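Local coordinates for protein xylulokinase (Brucella ovis, PDB 5VM1) that probably catalyses the ATP-dependent phosphorylation of D-xylulose to D-xylulose 5-phosphate, the kinase step of xylose metabolism, at residues V20-I25 / E65-A70; K58-A63 / D163-W168; L308-K313 / G356-L361. All coordinates share one frame; numbering follows the deposited sequence.

Interaction 1: V20-I25 / E65-A70; sequences VKALLI and EALRAA
Leu67 reaches from its helix to the strand at Leu24 and Ala22, and a single methyl does the touching. Its CD2 lies 3.7 Å from Leu24 CB and 4.4 Å from Ala22 CB, so it settles between two side chains that project from the same face of the strand with Leu23 turned to the other side between them. The first torsion of Leu67 swings CG away from the backbone N (chi1 -157°), which points the branch from the helix toward the sheet, while its CD1 stays clear of both strand residues. Leu24 meets this methyl through CB; its own methyls lie farther from Leu67, and the side chain also touches Val32 of strand 31-38. Ala22, with nothing beyond CB, lets the helix come close, the CA atoms of Ala22 and Leu67 being 7.6 Å apart. Leu67 also touches Leu11 and Ala35, and thus spans three adjacent strands. From the opposite face of strand 19-26, Leu23 and Ile25 meet helix 433-446. The contact of Leu67 with Ala22 and Leu24 is apolar, and a sheet strand layered between helices in this way is typical of the actin-like ATPase fold of FGGY kinases.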
loop_
_atom_site.group_PDB
_atom_site.type_symbol
_atom_site.label_atom_id
_atom_site.label_comp_id
_atom_site.label_asym_id
_atom_site.label_seq_id
_atom_site.Cartn_x
_atom_site.Cartn_y
_atom_site.Cartn_z
ATOM N N VAL A 20 13.807 0.463 -6.776
ATOM C CA VAL A 20 13.927 1.789 -6.190
ATOM C C VAL A 20 13.666 2.785 -7.310
ATOM O O VAL A 20 14.352 2.758 -8.339
ATOM C CB VAL A 20 15.313 2.002 -5.567
ATOM C CG1 VAL A 20 15.510 3.473 -5.155
ATOM C CG2 VAL A 20 15.527 1.043 -4.393
ATOM N N LYS A 21 12.663 3.644 -7.121
ATOM C CA LYS A 21 12.302 4.679 -8.075
ATOM C C LYS A 21 12.776 6.013 -7.523
ATOM O O LYS A 21 12.677 6.255 -6.320
ATOM C CB LYS A 21 10.788 4.717 -8.316
ATOM C CG LYS A 21 10.386 5.110 -9.747
ATOM C CD LYS A 21 9.479 6.326 -9.798
ATOM C CE LYS A 21 9.366 6.892 -11.212
ATOM N NZ LYS A 21 8.106 6.528 -11.939
ATOM N N ALA A 22 13.384 6.831 -8.382
ATOM C CA ALA A 22 13.848 8.160 -8.008
ATOM C C ALA A 22 13.140 9.172 -8.887
ATOM O O ALA A 22 13.218 9.090 -10.112
ATOM C CB ALA A 22 15.358 8.281 -8.162
ATOM N N LEU A 23 12.488 10.147 -8.272
ATOM C CA LEU A 23 11.667 11.092 -9.011
ATOM C C LEU A 23 12.068 12.497 -8.611
ATOM O O LEU A 23 12.088 12.824 -7.418
ATOM C CB LEU A 23 10.183 10.872 -8.729
ATOM C CG LEU A 23 9.225 11.732 -9.536
ATOM C CD1 LEU A 23 9.363 11.435 -10.995
ATOM C CD2 LEU A 23 7.824 11.467 -9.084
ATOM N N LEU A 24 12.347 13.332 -9.606
ATOM C CA LEU A 24 12.785 14.695 -9.363
ATOM C C LEU A 24 11.741 15.645 -9.911
ATOM O O LEU A 24 11.358 15.546 -11.080
ATOM C CB LEU A 24 14.152 14.960 -10.001
ATOM C CG LEU A 24 14.767 16.326 -9.719
ATOM C CD1 LEU A 24 15.044 16.530 -8.236
ATOM C CD2 LEU A 24 16.042 16.428 -10.514
ATOM N N ILE A 25 11.314 16.578 -9.064
ATOM C CA ILE A 25 10.276 17.539 -9.399
ATOM C C ILE A 25 10.739 18.938 -9.005
ATOM O O ILE A 25 11.590 19.120 -8.132
ATOM C CB ILE A 25 8.934 17.212 -8.697
ATOM C CG1 ILE A 25 9.094 17.360 -7.177
ATOM C CG2 ILE A 25 8.400 15.823 -9.122
ATOM C CD1 ILE A 25 7.803 17.382 -6.440
ATOM N N GLU A 65 22.563 8.429 -9.149
ATOM C CA GLU A 65 23.609 8.940 -10.033
ATOM C C GLU A 65 23.119 8.971 -11.472
ATOM O O GLU A 65 23.413 9.921 -12.207
ATOM C CB GLU A 65 24.907 8.126 -9.904
ATOM N N ALA A 66 22.303 7.987 -11.866
ATOM C CA ALA A 66 21.716 8.011 -13.202
ATOM C C ALA A 66 20.849 9.247 -13.408
ATOM O O ALA A 66 20.817 9.827 -14.503
ATOM C CB ALA A 66 20.888 6.748 -13.425
ATOM N N LEU A 67 20.137 9.661 -12.361
ATOM C CA LEU A 67 19.367 10.896 -12.413
ATOM C C LEU A 67 20.281 12.118 -12.390
ATOM O O LEU A 67 20.082 13.063 -13.162
ATOM C CB LEU A 67 18.377 10.927 -11.247
ATOM C CG LEU A 67 17.160 11.823 -11.418
ATOM C CD1 LEU A 67 16.268 11.189 -12.427
ATOM C CD2 LEU A 67 16.446 12.025 -10.100
ATOM N N ARG A 68 21.284 12.125 -11.496
ATOM C CA ARG A 68 22.212 13.252 -11.421
ATOM C C ARG A 68 22.990 13.407 -12.715
ATOM O O ARG A 68 23.282 14.531 -13.129
ATOM C CB ARG A 68 23.172 13.103 -10.239
ATOM N N ALA A 69 23.328 12.303 -13.377
ATOM C CA ALA A 69 24.097 12.418 -14.607
ATOM C C ALA A 69 23.254 12.930 -15.772
ATOM O O ALA A 69 23.821 13.400 -16.758
ATOM C CB ALA A 69 24.741 11.072 -14.958
ATOM N N ALA A 70 21.926 12.864 -15.686
ATOM C CA ALA A 70 21.064 13.400 -16.736
ATOM C C ALA A 70 20.545 14.804 -16.432
ATOM O O ALA A 70 20.118 15.503 -17.358
ATOM C CB ALA A 70 19.876 12.468 -16.998
#

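Interaction 2: K58-A63 / D163-W168; sequences KACRTA and DYLRLW
Cys60 and Leu165 form the buried, compact core of this helix pair. Cys60 CB sits 4.0 Å from Leu165 CD1, and the sulfur, set anti to its own backbone N (chi1 -168°), is carried across toward the second helix. There it meets the rim of the Trp168 indole: SG is 3.9 Å from CZ3 and lies near the ring plane, a sulfur-aromatic contact made at the edge and not over the face. The outer half is the side more open to solvent, Arg61 and Trp168 both being partly exposed. Arg61 leaves its helix to one side, yet its end bends back to Trp168, whose CZ2 lies 3.6 Å above the middle of the guanidinium. The two planes are steeply turned, 71° apart, so the indole presents a corner to the flat arginine group instead of stacking on it. Glu228 takes Arg61 NH1 in a salt bridge, which should steady the guanidinium in this pose. The axes of segments 58-63 and 163-168, 12.0 Å apart at closest approach and crossing at -65°, are bridged entirely by side chains. On its far side, helix 161-170 is tied through Arg166 to the carbonyls of Ala238 and Gly239 in a strand of the central sheet. Such layering, helix against helix beside a mixed sheet, belongs to the actin-like N-terminal domain of FGGY kinases.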
loop_
_atom_site.group_PDB
_atom_site.type_symbol
_atom_site.label_atom_id
_atom_site.label_comp_id
_atom_site.label_asym_id
_atom_site.label_seq_id
_atom_site.Cartn_x
_atom_site.Cartn_y
_atom_site.Cartn_z
ATOM N N LYS A 58 22.509 -0.150 -3.280
ATOM C CA LYS A 58 23.072 -0.188 -4.628
ATOM C C LYS A 58 22.029 0.249 -5.657
ATOM O O LYS A 58 22.349 0.956 -6.624
ATOM C CB LYS A 58 23.627 -1.581 -4.957
ATOM N N ALA A 59 20.774 -0.171 -5.470
ATOM C CA ALA A 59 19.717 0.217 -6.401
ATOM C C ALA A 59 19.430 1.710 -6.310
ATOM O O ALA A 59 19.256 2.389 -7.329
ATOM C CB ALA A 59 18.448 -0.588 -6.107
ATOM N N CYS A 60 19.409 2.239 -5.093
ATOM C CA CYS A 60 19.176 3.659 -4.894
ATOM C C CYS A 60 20.345 4.488 -5.429
ATOM O O CYS A 60 20.138 5.544 -6.039
ATOM C CB CYS A 60 18.919 3.904 -3.407
ATOM S SG CYS A 60 18.290 5.517 -3.025
ATOM N N ARG A 61 21.581 4.026 -5.207
ATOM C CA ARG A 61 22.744 4.700 -5.776
ATOM C C ARG A 61 22.710 4.677 -7.293
ATOM O O ARG A 61 23.140 5.633 -7.952
ATOM C CB ARG A 61 24.032 4.035 -5.286
ATOM C CG ARG A 61 24.522 4.501 -3.937
ATOM C CD ARG A 61 26.027 4.411 -3.861
ATOM N NE ARG A 61 26.599 5.520 -3.101
ATOM C CZ ARG A 61 26.966 5.439 -1.824
ATOM N NH1 ARG A 61 27.485 6.506 -1.206
ATOM N NH2 ARG A 61 26.810 4.287 -1.169
ATOM N N THR A 62 22.217 3.582 -7.865
ATOM C CA THR A 62 22.124 3.475 -9.315
ATOM C C THR A 62 21.171 4.525 -9.857
ATOM O O THR A 62 21.507 5.265 -10.787
ATOM C CB THR A 62 21.663 2.060 -9.697
ATOM O OG1 THR A 62 22.754 1.139 -9.567
ATOM C CG2 THR A 62 21.098 1.999 -11.120
ATOM N N ALA A 63 19.991 4.635 -9.249
ATOM C CA ALA A 63 18.995 5.579 -9.742
ATOM C C ALA A 63 19.380 7.030 -9.443
ATOM O O ALA A 63 19.116 7.918 -10.258
ATOM C CB ALA A 63 17.621 5.239 -9.157
ATOM N N ASP A 163 13.225 3.453 6.231
ATOM C CA ASP A 163 13.955 4.020 7.352
ATOM C C ASP A 163 15.398 3.505 7.427
ATOM O O ASP A 163 16.248 4.161 8.032
ATOM C CB ASP A 163 13.175 3.781 8.649
ATOM C CG ASP A 163 11.723 4.343 8.596
ATOM O OD1 ASP A 163 11.480 5.415 7.983
ATOM O OD2 ASP A 163 10.821 3.726 9.206
ATOM N N TYR A 164 15.689 2.317 6.890
ATOM C CA TYR A 164 17.090 1.925 6.721
ATOM C C TYR A 164 17.755 2.778 5.653
ATOM O O TYR A 164 18.964 3.053 5.711
ATOM C CB TYR A 164 17.234 0.449 6.334
ATOM C CG TYR A 164 18.692 0.027 6.222
ATOM C CD1 TYR A 164 19.412 -0.360 7.355
ATOM C CD2 TYR A 164 19.354 0.041 5.009
ATOM C CE1 TYR A 164 20.752 -0.735 7.272
ATOM C CE2 TYR A 164 20.712 -0.340 4.909
ATOM C CZ TYR A 164 21.402 -0.721 6.042
ATOM O OH TYR A 164 22.733 -1.093 5.964
ATOM N N LEU A 165 17.008 3.083 4.599
ATOM C CA LEU A 165 17.523 3.982 3.591
ATOM C C LEU A 165 17.791 5.366 4.194
ATOM O O LEU A 165 18.803 6.003 3.878
ATOM C CB LEU A 165 16.547 4.015 2.419
ATOM C CG LEU A 165 17.092 4.443 1.052
ATOM C CD1 LEU A 165 18.138 3.485 0.486
ATOM C CD2 LEU A 165 15.930 4.593 0.106
ATOM N N ARG A 166 16.908 5.831 5.090
ATOM C CA ARG A 166 17.124 7.111 5.754
ATOM C C ARG A 166 18.358 7.058 6.649
ATOM O O ARG A 166 19.031 8.082 6.847
ATOM C CB ARG A 166 15.885 7.526 6.564
ATOM C CG ARG A 166 16.028 8.886 7.300
ATOM C CD ARG A 166 15.312 8.913 8.646
ATOM N NE ARG A 166 13.940 8.431 8.499
ATOM C CZ ARG A 166 12.950 9.090 7.892
ATOM N NH1 ARG A 166 11.746 8.530 7.812
ATOM N NH2 ARG A 166 13.143 10.298 7.376
ATOM N N LEU A 167 18.631 5.891 7.246
ATOM C CA LEU A 167 19.822 5.740 8.073
ATOM C C LEU A 167 21.072 5.927 7.238
ATOM O O LEU A 167 22.025 6.584 7.668
ATOM C CB LEU A 167 19.844 4.362 8.727
ATOM C CG LEU A 167 21.059 4.016 9.587
ATOM C CD1 LEU A 167 21.171 4.929 10.800
ATOM C CD2 LEU A 167 21.013 2.561 9.994
ATOM N N TRP A 168 21.073 5.366 6.028
ATOM C CA TRP A 168 22.159 5.591 5.081
ATOM C C TRP A 168 22.230 7.062 4.640
ATOM O O TRP A 168 23.323 7.611 4.476
ATOM C CB TRP A 168 21.994 4.633 3.897
ATOM C CG TRP A 168 22.869 4.948 2.733
ATOM C CD1 TRP A 168 24.219 4.933 2.706
ATOM C CD2 TRP A 168 22.441 5.391 1.428
ATOM N NE1 TRP A 168 24.671 5.316 1.460
ATOM C CE2 TRP A 168 23.599 5.603 0.659
ATOM C CE3 TRP A 168 21.191 5.620 0.842
ATOM C CZ2 TRP A 168 23.552 6.030 -0.669
ATOM C CZ3 TRP A 168 21.148 6.043 -0.490
ATOM C CH2 TRP A 168 22.317 6.239 -1.225
#

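Interaction 3: L308-K313 / G356-L361; sequences LEWYSK and GSFCGL
Phe358, on the small two-stranded antiparallel sheet of the C-terminal FGGY domain, projects against Trp310 and Tyr311 of helix 305-315, making a three-ring aromatic cluster. The backbones keep their distance, the CA atoms of Tyr311 and Phe358 standing 10.9 Å apart, and the rings reach across the interval. Trp310 and Tyr311 follow one another on the helix, and both have CG anti to the backbone N (chi1 171° and 176°), which extends the two rings toward the strand. Phe358 enters with its far end. Its edge is directed at the Tyr311 face in an offset edge-to-face pair, centroids 6.0 Å apart and planes at 63°; the nearest atoms are Phe358 CZ and Tyr311 CD1, 4.1 Å apart. Phe338, on the partner strand, also meets the Phe358 ring, and Leu370 and Val374 of helix 367-390 pack on it, so the strand, helix 305-315 and the long helix converge on this one phenyl group. Tyr311 is held at its polar end as well, its OH bonded to the Arg367 carbonyl. Trp310, partly exposed at the border of the cluster, offers the rim of its indole, with CZ3 4.0 Å from Phe358 CE2.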
loop_
_atom_site.group_PDB
_atom_site.type_symbol
_atom_site.label_atom_id
_atom_site.label_comp_id
_atom_site.label_asym_id
_atom_site.label_seq_id
_atom_site.Cartn_x
_atom_site.Cartn_y
_atom_site.Cartn_z
ATOM N N LEU A 308 -8.390 -11.748 -12.705
ATOM C CA LEU A 308 -8.495 -11.749 -14.164
ATOM C C LEU A 308 -7.302 -12.439 -14.815
ATOM O O LEU A 308 -7.472 -13.186 -15.774
ATOM C CB LEU A 308 -8.635 -10.331 -14.700
ATOM C CG LEU A 308 -8.803 -10.262 -16.221
ATOM C CD1 LEU A 308 -10.073 -10.970 -16.707
ATOM C CD2 LEU A 308 -8.751 -8.801 -16.665
ATOM N N GLU A 309 -6.091 -12.223 -14.298
ATOM C CA GLU A 309 -4.940 -12.988 -14.769
ATOM C C GLU A 309 -5.204 -14.481 -14.636
ATOM O O GLU A 309 -4.938 -15.253 -15.562
ATOM C CB GLU A 309 -3.672 -12.596 -13.996
ATOM C CG GLU A 309 -2.764 -11.603 -14.691
ATOM C CD GLU A 309 -2.142 -10.590 -13.712
ATOM O OE1 GLU A 309 -1.662 -11.018 -12.628
ATOM O OE2 GLU A 309 -2.148 -9.368 -14.025
ATOM N N TRP A 310 -5.735 -14.910 -13.485
ATOM C CA TRP A 310 -6.006 -16.329 -13.310
ATOM C C TRP A 310 -6.924 -16.852 -14.412
ATOM O O TRP A 310 -6.606 -17.848 -15.076
ATOM C CB TRP A 310 -6.624 -16.614 -11.940
ATOM C CG TRP A 310 -7.088 -18.065 -11.884
ATOM C CD1 TRP A 310 -6.306 -19.165 -11.674
ATOM C CD2 TRP A 310 -8.426 -18.555 -12.070
ATOM N NE1 TRP A 310 -7.069 -20.310 -11.728
ATOM C CE2 TRP A 310 -8.370 -19.969 -11.968
ATOM C CE3 TRP A 310 -9.664 -17.940 -12.310
ATOM C CZ2 TRP A 310 -9.510 -20.788 -12.095
ATOM C CZ3 TRP A 310 -10.800 -18.750 -12.431
ATOM C CH2 TRP A 310 -10.711 -20.165 -12.323
ATOM N N TYR A 311 -8.047 -16.157 -14.659
ATOM C CA TYR A 311 -8.998 -16.615 -15.666
ATOM C C TYR A 311 -8.387 -16.621 -17.065
ATOM O O TYR A 311 -8.672 -17.522 -17.875
ATOM C CB TYR A 311 -10.258 -15.763 -15.615
ATOM C CG TYR A 311 -11.274 -16.101 -16.680
ATOM C CD1 TYR A 311 -11.914 -17.339 -16.705
ATOM C CD2 TYR A 311 -11.625 -15.166 -17.642
ATOM C CE1 TYR A 311 -12.853 -17.632 -17.693
ATOM C CE2 TYR A 311 -12.537 -15.448 -18.619
ATOM C CZ TYR A 311 -13.151 -16.671 -18.651
ATOM O OH TYR A 311 -14.066 -16.909 -19.654
ATOM N N SER A 312 -7.539 -15.632 -17.369
ATOM C CA SER A 312 -6.924 -15.579 -18.692
ATOM C C SER A 312 -5.987 -16.760 -18.914
ATOM O O SER A 312 -5.991 -17.358 -20.001
ATOM C CB SER A 312 -6.192 -14.257 -18.900
ATOM O OG SER A 312 -5.150 -14.122 -17.979
ATOM N N LYS A 313 -5.218 -17.157 -17.891
ATOM C CA LYS A 313 -4.371 -18.336 -18.067
ATOM C C LYS A 313 -5.219 -19.582 -18.319
ATOM O O LYS A 313 -4.837 -20.440 -19.133
ATOM C CB LYS A 313 -3.456 -18.539 -16.853
ATOM C CG LYS A 313 -2.523 -17.348 -16.545
ATOM C CD LYS A 313 -1.722 -17.549 -15.238
ATOM C CE LYS A 313 -0.296 -16.955 -15.300
ATOM N NZ LYS A 313 -0.148 -15.551 -14.786
ATOM N N GLY A 356 -12.468 -19.460 -4.569
ATOM C CA GLY A 356 -13.174 -18.842 -5.662
ATOM C C GLY A 356 -14.252 -19.742 -6.221
ATOM O O GLY A 356 -14.245 -20.959 -6.022
ATOM N N SER A 357 -15.161 -19.126 -6.970
ATOM C CA SER A 357 -16.328 -19.828 -7.480
ATOM C C SER A 357 -16.929 -19.098 -8.669
ATOM O O SER A 357 -17.062 -17.871 -8.650
ATOM C CB SER A 357 -17.397 -19.951 -6.394
ATOM O OG SER A 357 -18.574 -20.525 -6.922
ATOM N N PHE A 358 -17.350 -19.875 -9.663
ATOM C CA PHE A 358 -18.313 -19.451 -10.668
ATOM C C PHE A 358 -19.633 -20.122 -10.326
ATOM O O PHE A 358 -19.657 -21.314 -10.015
ATOM C CB PHE A 358 -17.912 -19.888 -12.081
ATOM C CG PHE A 358 -16.897 -19.014 -12.729
ATOM C CD1 PHE A 358 -17.242 -17.750 -13.172
ATOM C CD2 PHE A 358 -15.601 -19.478 -12.956
ATOM C CE1 PHE A 358 -16.291 -16.916 -13.798
ATOM C CE2 PHE A 358 -14.653 -18.666 -13.588
ATOM C CZ PHE A 358 -15.009 -17.375 -14.003
ATOM N N CYS A 359 -20.726 -19.367 -10.385
ATOM C CA CYS A 359 -22.063 -19.917 -10.179
ATOM C C CYS A 359 -22.960 -19.410 -11.293
ATOM O O CYS A 359 -22.611 -18.491 -12.034
ATOM C CB CYS A 359 -22.684 -19.564 -8.811
ATOM S SG CYS A 359 -21.989 -20.525 -7.443
ATOM N N GLY A 360 -24.094 -20.074 -11.450
ATOM C CA GLY A 360 -25.003 -19.693 -12.503
ATOM C C GLY A 360 -24.581 -20.091 -13.889
ATOM O O GLY A 360 -25.053 -19.493 -14.854
ATOM N N LEU A 361 -23.709 -21.087 -14.020
ATOM C CA LEU A 361 -23.236 -21.469 -15.339
ATOM C C LEU A 361 -24.357 -22.097 -16.154
ATOM O O LEU A 361 -25.116 -22.936 -15.670
ATOM C CB LEU A 361 -22.046 -22.426 -15.249
ATOM C CG LEU A 361 -20.803 -21.959 -14.502
ATOM C CD1 LEU A 361 -19.826 -23.123 -14.375
ATOM C CD2 LEU A 361 -20.153 -20.717 -15.148
#

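Interactions 1 and 2 are neighbours that share helix 53-70, their centres 12 Å apart. They meet directly where strand 19-26 packs against the helix: Val20 CG1 is 3.7 Å from Cys60 CA, and Ala22 CB is 3.9 Å from Ala63 CB. Together they layer strand, helix and second helix. The side chains of Ala22 and Leu165 each come about 8 Å from that of Asp14, predicted to be important for activity, and Leu165 is about 12 Å from Asp243, the predicted proton acceptor. Interaction 3 is remote, in the C-terminal FGGY domain, its centre 41 Å from that of either other contact and its nearest atoms about 19 Å from interaction 1.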